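PDB 6Q78: GH26C from Muricauda sp. MAR_2010_75, which probably hydrolyses beta-mannan polysaccharides as an endo-acting mannanase (EC 3.2.1.78) of glycoside hydrolase family 26. Local coordinates for residues R223-E227 with M296-G300; I102-T106 with A390-M394; F117-T121 with W132-E137. The contacts are given in a common frame with arbitrary orientation. Residues are numbered along the deposited sequence.

Contact 1 (R223-E227 with M296-G300); sequences RPFHE and MDNYG
One carboxylate oxygen, OD2 of D297, is the hub of this buried contact. R223 reaches it in a salt bridge, NH1 donating a hydrogen bond to D297 OD2 at 3.0 Å. R223 runs t, t through chi1 and chi2 before chi3 turns to p; its NH2 forms a second salt bridge, with E335. E227 extends in an m, t conformation until its OE2 lies 2.5 Å from D297 OD2, so close that one of the acids probably holds a proton; E227 OE1 is held by W232, and D297 OD1 by T334. Charged side chains can be buried here because R223 is shared between D297 and E335, and both acids have these further partners.

Farther out, the edge of the H226 ring brings CD2 to 3.7 Å from D297 OD2, and the Y299 edge places CE1 4.5 Å from E227 OE2 while its OH is hydrogen-bonded to E335. The backbone of 223-227 is irregular, with left-handed conformations at F225 (54/46) and E227 (58/35); 296-298 is extended, and E227 and D297 have the nearest CA atoms, 7.0 Å apart.

One glutamate just after the fourth barrel strand, 220-223, and another on the seventh, 330-336, is the hallmark of clan GH-A; E227 is probably the acid/base and E335 the nucleophile. A Tris molecule, probably from the crystallisation liquor, is hydrogen-bonded to H226 and E227 and may mark the pocket. The contact joins the loop after strand 220-223 to the end of strand 293-298, with F225 on helix 242-259, M296 on helix 306-327 and strand 330-336 supplying E335.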
loop_
_atom_site.group_PDB
_atom_site.type_symbol
_atom_site.label_atom_id
_atom_site.label_comp_id
_atom_site.label_asym_id
_atom_site.label_seq_id
_atom_site.Cartn_x
_atom_site.Cartn_y
_atom_site.Cartn_z
ATOM N N ARG A 223 -5.533 -1.316 -1.128
ATOM C CA ARG A 223 -5.297 -1.459 0.318
ATOM C C ARG A 223 -6.240 -0.541 1.080
ATOM O O ARG A 223 -5.815 0.521 1.543
ATOM C CB ARG A 223 -3.832 -1.119 0.633
ATOM C CG ARG A 223 -3.406 -1.387 2.071
ATOM C CD ARG A 223 -1.898 -1.207 2.206
ATOM N NE ARG A 223 -1.489 0.189 2.039
ATOM C CZ ARG A 223 -1.303 1.049 3.044
ATOM N NH1 ARG A 223 -1.499 0.701 4.315
ATOM N NH2 ARG A 223 -0.884 2.275 2.783
ATOM N N PRO A 224 -7.522 -0.897 1.218
ATOM C CA PRO A 224 -8.506 0.022 1.808
ATOM C C PRO A 224 -8.588 -0.130 3.324
ATOM O O PRO A 224 -8.202 -1.163 3.899
ATOM C CB PRO A 224 -9.828 -0.465 1.203
ATOM C CG PRO A 224 -9.601 -1.975 1.074
ATOM C CD PRO A 224 -8.133 -2.110 0.638
ATOM N N PHE A 225 -9.111 0.929 3.963
ATOM C CA PHE A 225 -9.455 0.871 5.402
ATOM C C PHE A 225 -8.258 0.416 6.229
ATOM O O PHE A 225 -8.351 -0.413 7.138
ATOM C CB PHE A 225 -10.735 0.033 5.644
ATOM C CG PHE A 225 -11.881 0.481 4.770
ATOM C CD1 PHE A 225 -12.415 1.751 4.962
ATOM C CD2 PHE A 225 -12.384 -0.321 3.749
ATOM C CE1 PHE A 225 -13.433 2.219 4.144
ATOM C CE2 PHE A 225 -13.408 0.125 2.930
ATOM C CZ PHE A 225 -13.941 1.401 3.147
ATOM N N HIS A 226 -7.116 1.027 5.920
ATOM C CA HIS A 226 -5.864 0.645 6.568
ATOM C C HIS A 226 -5.716 1.267 7.964
ATOM O O HIS A 226 -6.382 2.246 8.340
ATOM C CB HIS A 226 -4.672 1.066 5.681
ATOM C CG HIS A 226 -4.537 2.552 5.502
ATOM N ND1 HIS A 226 -5.560 3.337 4.997
ATOM C CD2 HIS A 226 -3.496 3.396 5.741
ATOM C CE1 HIS A 226 -5.162 4.591 4.947
ATOM N NE2 HIS A 226 -3.909 4.659 5.377
ATOM N N GLU A 227 -4.805 0.694 8.739
ATOM C CA GLU A 227 -4.508 1.233 10.071
ATOM C C GLU A 227 -5.744 1.288 10.944
ATOM O O GLU A 227 -5.865 2.162 11.822
ATOM C CB GLU A 227 -3.809 2.611 9.997
ATOM C CG GLU A 227 -2.463 2.508 9.228
ATOM C CD GLU A 227 -1.780 3.829 8.985
ATOM O OE1 GLU A 227 -2.218 4.867 9.477
ATOM O OE2 GLU A 227 -0.764 3.822 8.234
ATOM N N MET A 296 1.322 -4.669 7.016
ATOM C CA MET A 296 1.220 -3.833 8.208
ATOM C C MET A 296 1.955 -2.535 7.913
ATOM O O MET A 296 2.873 -2.502 7.080
ATOM C CB MET A 296 1.825 -4.487 9.460
ATOM C CG MET A 296 3.345 -4.643 9.325
ATOM S SD MET A 296 4.101 -5.292 10.835
ATOM C CE MET A 296 3.650 -3.998 12.044
ATOM N N ASP A 297 1.526 -1.473 8.583
ATOM C CA ASP A 297 2.226 -0.196 8.574
ATOM C C ASP A 297 3.008 -0.053 9.877
ATOM O O ASP A 297 2.529 -0.424 10.957
ATOM C CB ASP A 297 1.250 0.972 8.423
ATOM C CG ASP A 297 0.521 0.939 7.089
ATOM O OD1 ASP A 297 0.899 0.102 6.256
ATOM O OD2 ASP A 297 -0.377 1.770 6.874
ATOM N N ASN A 298 4.225 0.477 9.789
ATOM C CA ASN A 298 4.998 0.660 11.018
ATOM C C ASN A 298 5.923 1.864 10.901
ATOM O O ASN A 298 7.000 1.769 10.289
ATOM C CB ASN A 298 5.770 -0.595 11.368
ATOM C CG ASN A 298 6.182 -0.636 12.839
ATOM O OD1 ASN A 298 6.124 0.389 13.531
ATOM N ND2 ASN A 298 6.582 -1.832 13.337
ATOM N N TYR A 299 5.526 2.963 11.538
ATOM C CA TYR A 299 6.431 4.071 11.816
ATOM C C TYR A 299 6.850 4.094 13.281
ATOM O O TYR A 299 7.997 4.436 13.584
ATOM C CB TYR A 299 5.729 5.407 11.533
ATOM C CG TYR A 299 5.222 5.543 10.099
ATOM C CD1 TYR A 299 3.962 5.057 9.728
ATOM C CD2 TYR A 299 6.036 6.105 9.113
ATOM C CE1 TYR A 299 3.502 5.219 8.408
ATOM C CE2 TYR A 299 5.611 6.213 7.818
ATOM C CZ TYR A 299 4.341 5.790 7.484
ATOM O OH TYR A 299 3.909 5.930 6.162
ATOM N N GLY A 300 5.956 3.705 14.186
ATOM C CA GLY A 300 6.214 3.914 15.604
ATOM C C GLY A 300 7.430 3.171 16.133
ATOM O O GLY A 300 8.176 3.710 16.959
#

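Contact 2 (I102-T106 with A390-M394); sequences IKKMT and ANDFM
Two short helical segments cross almost at right angles, at -89° with their axes 10.8 Å apart, leaving room for large apolar side chains. M105 is the main bump of 102-106: from a t, p conformation it fills the hollow between A390, F393 and M394, its CE 3.6 Å from A390 CB and 3.7 Å from M394 CG, its CG 3.7 Å from F393 CD2. Small A390 leaves space for this flexible thioether. F393 (chi1 t) drives its ring among I102, M105 and T106, with CZ 4.2 Å from I102 CG1 and CE2 3.7 Å from T106 CG2. T106 can offer its methyl because OG1 donates a hydrogen bond to I102 O at 2.9 Å. M394, coiled m, m, m, lays SD 3.5 Å from M105 O, near the closest CA pair, T106 and M394 (6.6 Å). This apolar interlock ties helix 101-106, between barrel strands 81-86 and 112-116, to helix 390-397, beyond barrel strand 369-372 and short strand 379-380; F352 of helix 351-361 meets F393 edge-to-face.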
loop_
_atom_site.group_PDB
_atom_site.type_symbol
_atom_site.label_atom_id
_atom_site.label_comp_id
_atom_site.label_asym_id
_atom_site.label_seq_id
_atom_site.Cartn_x
_atom_site.Cartn_y
_atom_site.Cartn_z
ATOM N N ILE A 102 13.911 9.217 -5.277
ATOM C CA ILE A 102 14.737 8.017 -5.199
ATOM C C ILE A 102 15.687 7.934 -6.384
ATOM O O ILE A 102 16.828 7.492 -6.227
ATOM C CB ILE A 102 13.868 6.763 -4.991
ATOM C CG1 ILE A 102 13.460 6.704 -3.515
ATOM C CG2 ILE A 102 14.603 5.463 -5.352
ATOM C CD1 ILE A 102 12.431 5.607 -3.209
ATOM N N LYS A 103 15.262 8.394 -7.567
ATOM C CA LYS A 103 16.188 8.424 -8.711
ATOM C C LYS A 103 17.224 9.540 -8.582
ATOM O O LYS A 103 18.391 9.348 -8.949
ATOM C CB LYS A 103 15.407 8.567 -10.018
ATOM C CG LYS A 103 16.304 8.595 -11.265
ATOM C CD LYS A 103 15.442 8.520 -12.511
ATOM C CE LYS A 103 16.210 8.984 -13.715
ATOM N NZ LYS A 103 17.270 8.035 -14.051
ATOM N N LYS A 104 16.841 10.710 -8.042
ATOM C CA LYS A 104 17.863 11.726 -7.760
ATOM C C LYS A 104 18.954 11.154 -6.871
ATOM O O LYS A 104 20.136 11.493 -7.021
ATOM C CB LYS A 104 17.259 12.945 -7.042
ATOM C CG LYS A 104 16.163 13.750 -7.792
ATOM C CD LYS A 104 15.811 14.986 -6.961
ATOM C CE LYS A 104 14.760 15.866 -7.590
ATOM N NZ LYS A 104 13.375 15.306 -7.410
ATOM N N MET A 105 18.564 10.343 -5.892
ATOM C CA MET A 105 19.467 9.822 -4.873
ATOM C C MET A 105 20.299 8.661 -5.397
ATOM O O MET A 105 21.535 8.660 -5.244
ATOM C CB MET A 105 18.602 9.350 -3.686
ATOM C CG MET A 105 19.391 8.874 -2.448
ATOM S SD MET A 105 20.412 10.195 -1.691
ATOM C CE MET A 105 22.090 9.628 -2.098
ATOM N N THR A 106 19.644 7.659 -6.015
ATOM C CA THR A 106 20.266 6.372 -6.331
ATOM C C THR A 106 20.592 6.185 -7.804
ATOM O O THR A 106 21.358 5.263 -8.131
ATOM C CB THR A 106 19.356 5.192 -5.942
ATOM O OG1 THR A 106 18.261 5.074 -6.885
ATOM C CG2 THR A 106 18.826 5.330 -4.528
ATOM N N ALA A 390 21.903 10.234 3.364
ATOM C CA ALA A 390 22.089 9.841 1.977
ATOM C C ALA A 390 23.001 8.636 1.806
ATOM O O ALA A 390 22.658 7.704 1.137
ATOM C CB ALA A 390 22.631 11.033 1.190
ATOM N N ASN A 391 24.158 8.623 2.460
ATOM C CA ASN A 391 25.060 7.493 2.322
ATOM C C ASN A 391 24.486 6.205 2.892
ATOM O O ASN A 391 24.646 5.143 2.347
ATOM C CB ASN A 391 26.458 7.801 2.891
ATOM C CG ASN A 391 27.457 6.700 2.586
ATOM O OD1 ASN A 391 27.844 5.954 3.461
ATOM N ND2 ASN A 391 27.848 6.589 1.321
ATOM N N ASP A 392 23.804 6.345 4.022
ATOM C CA ASP A 392 23.162 5.220 4.681
ATOM C C ASP A 392 22.099 4.622 3.733
ATOM O O ASP A 392 22.013 3.444 3.579
ATOM C CB ASP A 392 22.553 5.708 6.009
ATOM C CG ASP A 392 21.725 4.664 6.722
ATOM O OD1 ASP A 392 22.050 3.500 6.683
ATOM O OD2 ASP A 392 20.757 5.089 7.333
ATOM N N PHE A 393 21.342 5.477 3.079
ATOM C CA PHE A 393 20.343 5.006 2.129
ATOM C C PHE A 393 20.997 4.285 0.958
ATOM O O PHE A 393 20.499 3.305 0.495
ATOM C CB PHE A 393 19.495 6.166 1.639
ATOM C CG PHE A 393 18.282 5.758 0.853
ATOM C CD1 PHE A 393 17.194 5.256 1.495
ATOM C CD2 PHE A 393 18.230 5.904 -0.492
ATOM C CE1 PHE A 393 16.051 4.906 0.795
ATOM C CE2 PHE A 393 17.115 5.544 -1.207
ATOM C CZ PHE A 393 16.006 5.045 -0.559
ATOM N N MET A 394 22.126 4.797 0.478
ATOM C CA MET A 394 22.825 4.144 -0.618
ATOM C C MET A 394 23.300 2.769 -0.232
ATOM O O MET A 394 23.229 1.851 -1.000
ATOM C CB MET A 394 24.016 4.987 -1.066
ATOM C CG MET A 394 23.621 6.269 -1.748
ATOM S SD MET A 394 22.756 6.044 -3.317
ATOM C CE MET A 394 23.512 4.607 -4.030
#

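Contact 3 (F117-T121 with W132-E137); sequences FMFIT and WFFQQE
This is a local, mostly aromatic contact within one beta-alpha unit: the turn that follows strand 112-116 packs on the first turns of helix 132-150, with no hydrogen bond between the two segments. The turn is compact, M118 to I120 having helix-like backbone angles and T121 N hydrogen-bonded to F117 O at 3.0 Å, and it presents F119 and I120 to the helix. F119 (chi1 m) is the centrepiece. W132, with chi1 t, points the edge of its six-membered ring at the F119 face in a T-shaped pair, centroids 4.9 Å apart and planes at 70°, with W132 CH2 3.6 Å from F119 CZ. F133 adds an oblique ring, CD1 to F119 CD1 at 3.7 Å, and one turn beyond W132 the CB of Q136 lies 3.7 Å from F119 CD2.

I120 CA lies 5.3 Å from E137 CA. Here the extended E137 (t, t) lends its methylene: CG lies 3.9 Å from I120 CG1. The acid beyond can be buried because it pairs with K202 of helix 193-208 and with N125. F119, W132 and F133 form an aromatic cluster, here fastening a beta-alpha loop of the TIM barrel to its own helix.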
loop_
_atom_site.group_PDB
_atom_site.type_symbol
_atom_site.label_atom_id
_atom_site.label_comp_id
_atom_site.label_asym_id
_atom_site.label_seq_id
_atom_site.Cartn_x
_atom_site.Cartn_y
_atom_site.Cartn_z
ATOM N N PHE A 117 -6.664 6.790 -3.741
ATOM C CA PHE A 117 -7.984 7.073 -4.320
ATOM C C PHE A 117 -8.663 8.323 -3.758
ATOM O O PHE A 117 -9.698 8.735 -4.311
ATOM C CB PHE A 117 -8.914 5.865 -4.168
ATOM C CG PHE A 117 -8.696 4.803 -5.215
ATOM C CD1 PHE A 117 -8.978 5.077 -6.550
ATOM C CD2 PHE A 117 -8.253 3.538 -4.869
ATOM C CE1 PHE A 117 -8.781 4.105 -7.542
ATOM C CE2 PHE A 117 -8.039 2.527 -5.864
ATOM C CZ PHE A 117 -8.324 2.855 -7.212
ATOM N N MET A 118 -8.107 8.945 -2.710
ATOM C CA MET A 118 -8.689 10.135 -2.066
ATOM C C MET A 118 -9.313 11.158 -3.030
ATOM O O MET A 118 -10.510 11.489 -2.926
ATOM C CB MET A 118 -7.574 10.785 -1.252
ATOM C CG MET A 118 -7.991 12.089 -0.573
ATOM S SD MET A 118 -6.624 12.775 0.428
ATOM C CE MET A 118 -5.265 13.022 -0.720
ATOM N N PHE A 119 -8.516 11.727 -3.933
ATOM C CA PHE A 119 -9.055 12.775 -4.793
ATOM C C PHE A 119 -9.948 12.188 -5.894
ATOM O O PHE A 119 -10.816 12.897 -6.432
ATOM C CB PHE A 119 -7.882 13.576 -5.390
ATOM C CG PHE A 119 -7.137 14.478 -4.380
ATOM C CD1 PHE A 119 -7.803 15.084 -3.313
ATOM C CD2 PHE A 119 -5.759 14.588 -4.455
ATOM C CE1 PHE A 119 -7.117 15.880 -2.388
ATOM C CE2 PHE A 119 -5.071 15.414 -3.541
ATOM C CZ PHE A 119 -5.751 16.019 -2.504
ATOM N N ILE A 120 -9.748 10.918 -6.248
ATOM C CA ILE A 120 -10.553 10.282 -7.274
ATOM C C ILE A 120 -11.984 10.099 -6.799
ATOM O O ILE A 120 -12.926 10.113 -7.619
ATOM C CB ILE A 120 -9.852 8.968 -7.664
ATOM C CG1 ILE A 120 -8.471 9.304 -8.264
ATOM C CG2 ILE A 120 -10.699 8.119 -8.619
ATOM C CD1 ILE A 120 -7.565 8.079 -8.404
ATOM N N THR A 121 -12.190 9.950 -5.490
ATOM C CA THR A 121 -13.530 9.705 -4.953
ATOM C C THR A 121 -14.120 10.926 -4.255
ATOM O O THR A 121 -15.178 10.829 -3.609
ATOM C CB THR A 121 -13.563 8.526 -3.970
ATOM O OG1 THR A 121 -12.732 8.816 -2.828
ATOM C CG2 THR A 121 -13.091 7.242 -4.664
ATOM N N TRP A 132 -10.288 20.772 -10.063
ATOM C CA TRP A 132 -8.970 20.457 -9.498
ATOM C C TRP A 132 -8.860 18.990 -9.097
ATOM O O TRP A 132 -7.809 18.378 -9.275
ATOM C CB TRP A 132 -8.665 21.388 -8.306
ATOM C CG TRP A 132 -7.291 21.154 -7.716
ATOM C CD1 TRP A 132 -6.093 21.576 -8.244
ATOM C CD2 TRP A 132 -6.970 20.384 -6.550
ATOM N NE1 TRP A 132 -5.053 21.140 -7.465
ATOM C CE2 TRP A 132 -5.558 20.416 -6.413
ATOM C CE3 TRP A 132 -7.734 19.665 -5.619
ATOM C CZ2 TRP A 132 -4.896 19.771 -5.354
ATOM C CZ3 TRP A 132 -7.079 19.020 -4.579
ATOM C CH2 TRP A 132 -5.661 19.063 -4.474
ATOM N N PHE A 133 -9.924 18.415 -8.553
ATOM C CA PHE A 133 -9.858 17.020 -8.141
ATOM C C PHE A 133 -9.702 16.109 -9.348
ATOM O O PHE A 133 -8.921 15.154 -9.298
ATOM C CB PHE A 133 -11.093 16.631 -7.318
ATOM C CG PHE A 133 -11.222 17.410 -6.049
ATOM C CD1 PHE A 133 -10.467 17.084 -4.921
ATOM C CD2 PHE A 133 -12.056 18.506 -6.013
ATOM C CE1 PHE A 133 -10.568 17.870 -3.791
ATOM C CE2 PHE A 133 -12.160 19.267 -4.850
ATOM C CZ PHE A 133 -11.396 18.944 -3.772
ATOM N N PHE A 134 -10.386 16.426 -10.459
ATOM C CA PHE A 134 -10.178 15.647 -11.674
ATOM C C PHE A 134 -8.764 15.837 -12.200
ATOM O O PHE A 134 -8.151 14.883 -12.712
ATOM C CB PHE A 134 -11.226 16.002 -12.743
ATOM C CG PHE A 134 -10.969 15.301 -14.041
ATOM C CD1 PHE A 134 -10.481 15.978 -15.133
ATOM C CD2 PHE A 134 -11.138 13.934 -14.099
ATOM C CE1 PHE A 134 -10.207 15.301 -16.315
ATOM C CE2 PHE A 134 -10.848 13.234 -15.270
ATOM C CZ PHE A 134 -10.394 13.911 -16.372
ATOM N N GLN A 135 -8.217 17.056 -12.107
ATOM C CA GLN A 135 -6.827 17.251 -12.517
ATOM C C GLN A 135 -5.898 16.359 -11.709
ATOM O O GLN A 135 -4.929 15.793 -12.263
ATOM C CB GLN A 135 -6.435 18.726 -12.367
ATOM C CG GLN A 135 -7.163 19.622 -13.356
ATOM C CD GLN A 135 -6.988 21.083 -13.038
ATOM O OE1 GLN A 135 -6.149 21.450 -12.213
ATOM N NE2 GLN A 135 -7.794 21.938 -13.686
ATOM N N GLN A 136 -6.155 16.202 -10.399
ATOM C CA GLN A 136 -5.326 15.297 -9.587
ATOM C C GLN A 136 -5.511 13.858 -10.039
ATOM O O GLN A 136 -4.531 13.113 -10.148
ATOM C CB GLN A 136 -5.676 15.449 -8.100
ATOM C CG GLN A 136 -5.400 16.894 -7.567
ATOM C CD GLN A 136 -3.950 17.295 -7.782
ATOM O OE1 GLN A 136 -3.044 16.716 -7.180
ATOM N NE2 GLN A 136 -3.720 18.236 -8.679
ATOM N N GLU A 137 -6.757 13.459 -10.294
ATOM C CA GLU A 137 -7.066 12.118 -10.794
ATOM C C GLU A 137 -6.289 11.833 -12.070
ATOM O O GLU A 137 -5.696 10.749 -12.227
ATOM C CB GLU A 137 -8.570 12.049 -11.069
ATOM C CG GLU A 137 -8.965 10.798 -11.828
ATOM C CD GLU A 137 -10.461 10.716 -12.040
ATOM O OE1 GLU A 137 -11.203 11.215 -11.178
ATOM O OE2 GLU A 137 -10.912 10.126 -13.055
#

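Overall arrangement
From the N terminus, contact 2 opens first, at 102-106 in the link between barrel strands 81-86 and 112-116. Contact 3 follows as a short closure, only ten residues lying between 117-121 and 132-137 in the second beta-alpha unit. Contact 1 then spans from the end of strand 220-223 to that of strand 293-298, joining the fourth and sixth barrel strands across the pocket. Contact 2 closes last, at 390-394, so its long loop encloses the other two, which stand in series and do not cross. None touch: the centres of contacts 1 and 3 are about 22 Å apart, those of contacts 2 and 3 about 30 Å. Contact 1 is central; the others pack farther out.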